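Local coordinates for glycosyl hydrolase family 2, TIM barrel domain protein (Parabacteroides merdae ATCC 43184, PDB 6DXU) that probably hydrolyses beta-glucuronides, as a gut bacterial beta-glucuronidase of glycoside hydrolase family 2, at residues Gly516-Ala521 and Pro602-Pro607. Residues are numbered along the deposited sequence; the frame is centred on the assembly and turned at random.
Sequences GGDSHA and PDNPVP. With BCN (bicine), chain L.
His520 meets Pro605 in a CH-pi contact. Pro605 CB sits over the centre of the imidazole, 3.4 Å from the centroid of the His520 ring and 12° off its normal. His520 has CG anti to the backbone N (chi1 -168°), which carries the ring out over the proline. Val606 adds a methyl at the ring's edge, in its plane, with CG2 3.6 Å from His520 CE1. One face and one edge are packed by aliphatic carbon. ND1 accepts from Gln611 NE2, and NE2 donates to Gln793 O. These two bonds fix how the imidazole is turned.

No direct hydrogen bond joins 516-521 to 602-607. A water bridges them instead. It donates to Asp518 OD2 at 2.6 Å and accepts from Asn604 ND2 at 2.9 Å. The carboxylate and amide planes stand 77° apart. Asp518 OD1 forms a salt bridge with Lys612, and OD2 also accepts from Gln611 N. Gln611 and Lys612 fall in a sequence matching the Asn-x-Lys motif, which in related beta-glucuronidases recognises the glucuronate carboxylate, so Asp518 probably positions that lysine. Asn604 ND2 also donates to Val609 O, its main partner.

Bicine lies against 602-607. Its O6 donates to Asp603 O at 2.8 Å, and Pro605 CD is 3.4 Å from bicine O6. Arg523 also hydrogen-bonds the ligand. Asp603, Asn604 and Pro605 form part of the bicine site seen in the crystal.

Segment 516-521 follows strand 512-513 of the TIM barrel, while 602-607 lies in the loop between strands 596-597 and 609-610. Helix 565-579 packs on Ser519, and strand 791-793 touches both His520 and Pro605.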
loop_
_atom_site.group_PDB
_atom_site.type_symbol
_atom_site.label_atom_id
_atom_site.label_comp_id
_atom_site.label_asym_id
_atom_site.label_seq_id
_atom_site.Cartn_x
_atom_site.Cartn_y
_atom_site.Cartn_z
ATOM N N GLY D 516 -3.984 -36.022 -33.867
ATOM C CA GLY D 516 -3.496 -37.312 -33.401
ATOM C C GLY D 516 -4.522 -38.119 -32.633
ATOM O O GLY D 516 -5.729 -37.976 -32.865
ATOM N N GLY D 517 -4.053 -38.961 -31.710
ATOM C CA GLY D 517 -4.936 -39.756 -30.869
ATOM C C GLY D 517 -4.145 -40.428 -29.766
ATOM O O GLY D 517 -2.930 -40.604 -29.871
ATOM N N ASP D 518 -4.844 -40.781 -28.692
ATOM C CA ASP D 518 -4.188 -41.426 -27.553
ATOM C C ASP D 518 -3.926 -42.896 -27.836
ATOM O O ASP D 518 -4.774 -43.590 -28.407
ATOM C CB ASP D 518 -5.038 -41.354 -26.296
ATOM C CG ASP D 518 -5.092 -39.973 -25.704
ATOM O OD1 ASP D 518 -5.912 -39.178 -26.197
ATOM O OD2 ASP D 518 -4.327 -39.696 -24.751
ATOM N N SER D 519 -2.772 -43.383 -27.378
ATOM C CA SER D 519 -2.514 -44.818 -27.375
ATOM C C SER D 519 -1.825 -45.206 -26.076
ATOM O O SER D 519 -0.793 -44.632 -25.708
ATOM C CB SER D 519 -1.695 -45.255 -28.598
ATOM O OG SER D 519 -0.388 -44.705 -28.643
ATOM N N HIS D 520 -2.445 -46.139 -25.367
ATOM C CA HIS D 520 -1.880 -46.779 -24.184
ATOM C C HIS D 520 -0.763 -47.693 -24.647
ATOM O O HIS D 520 -1.028 -48.739 -25.249
ATOM C CB HIS D 520 -3.004 -47.540 -23.482
ATOM C CG HIS D 520 -2.680 -48.032 -22.101
ATOM N ND1 HIS D 520 -1.949 -47.301 -21.189
ATOM C CD2 HIS D 520 -3.054 -49.166 -21.457
ATOM C CE1 HIS D 520 -1.862 -47.974 -20.055
ATOM N NE2 HIS D 520 -2.513 -49.117 -20.196
ATOM N N ALA D 521 0.485 -47.272 -24.429
ATOM C CA ALA D 521 1.626 -47.977 -24.999
ATOM C C ALA D 521 1.606 -49.437 -24.580
ATOM O O ALA D 521 1.403 -49.748 -23.404
ATOM C CB ALA D 521 2.944 -47.338 -24.564
ATOM N N PRO D 602 -7.582 -37.641 -14.758
ATOM C CA PRO D 602 -7.298 -38.659 -13.727
ATOM C C PRO D 602 -7.638 -40.087 -14.129
ATOM O O PRO D 602 -7.105 -41.025 -13.517
ATOM C CB PRO D 602 -8.164 -38.202 -12.543
ATOM C CG PRO D 602 -9.267 -37.415 -13.151
ATOM C CD PRO D 602 -8.627 -36.700 -14.326
ATOM N N ASP D 603 -8.519 -40.288 -15.115
ATOM C CA ASP D 603 -9.028 -41.612 -15.457
ATOM C C ASP D 603 -8.446 -42.178 -16.743
ATOM O O ASP D 603 -8.987 -43.161 -17.271
ATOM C CB ASP D 603 -10.551 -41.579 -15.546
ATOM C CG ASP D 603 -11.196 -41.308 -14.200
ATOM O OD1 ASP D 603 -10.721 -41.873 -13.192
ATOM O OD2 ASP D 603 -12.139 -40.500 -14.145
ATOM N N ASN D 604 -7.372 -41.591 -17.271
ATOM C CA ASN D 604 -6.730 -42.154 -18.446
ATOM C C ASN D 604 -6.111 -43.505 -18.092
ATOM O O ASN D 604 -5.854 -43.782 -16.918
ATOM C CB ASN D 604 -5.664 -41.196 -18.977
ATOM C CG ASN D 604 -6.226 -40.208 -19.975
ATOM O OD1 ASN D 604 -7.444 -40.073 -20.088
ATOM N ND2 ASN D 604 -5.345 -39.510 -20.707
ATOM N N PRO D 605 -5.869 -44.363 -19.095
ATOM C CA PRO D 605 -5.275 -45.690 -18.817
ATOM C C PRO D 605 -4.005 -45.634 -17.994
ATOM O O PRO D 605 -3.824 -46.454 -17.083
ATOM C CB PRO D 605 -5.014 -46.248 -20.225
ATOM C CG PRO D 605 -6.081 -45.623 -21.068
ATOM C CD PRO D 605 -6.259 -44.215 -20.509
ATOM N N VAL D 606 -3.117 -44.686 -18.284
ATOM C CA VAL D 606 -2.148 -44.203 -17.307
ATOM C C VAL D 606 -2.746 -42.940 -16.668
ATOM O O VAL D 606 -2.891 -41.925 -17.366
ATOM C CB VAL D 606 -0.784 -43.906 -17.935
ATOM C CG1 VAL D 606 0.134 -43.264 -16.895
ATOM C CG2 VAL D 606 -0.151 -45.218 -18.505
ATOM N N PRO D 607 -3.131 -42.985 -15.395
ATOM C CA PRO D 607 -3.769 -41.807 -14.787
ATOM C C PRO D 607 -2.905 -40.559 -14.923
ATOM O O PRO D 607 -1.684 -40.609 -14.756
ATOM C CB PRO D 607 -3.935 -42.218 -13.313
ATOM C CG PRO D 607 -4.062 -43.730 -13.360
ATOM C CD PRO D 607 -3.144 -44.163 -14.501
HETATM N N1 BCN L . -10.692 -45.228 -21.794
HETATM C C1 BCN L . -12.064 -45.653 -21.588
HETATM C C2 BCN L . -12.085 -46.781 -20.559
HETATM O O21 BCN L . -11.006 -47.340 -20.233
HETATM O O22 BCN L . -13.176 -47.150 -20.045
HETATM C C3 BCN L . -10.280 -45.652 -23.128
HETATM C C4 BCN L . -9.935 -47.143 -23.157
HETATM O O4 BCN L . -8.987 -47.436 -22.165
HETATM C C5 BCN L . -10.647 -43.767 -21.752
HETATM C C6 BCN L . -10.214 -43.281 -20.369
HETATM O O6 BCN L . -9.541 -44.325 -19.714
HETATM O O HOH W 1 -5.392 -37.925 -23.103
#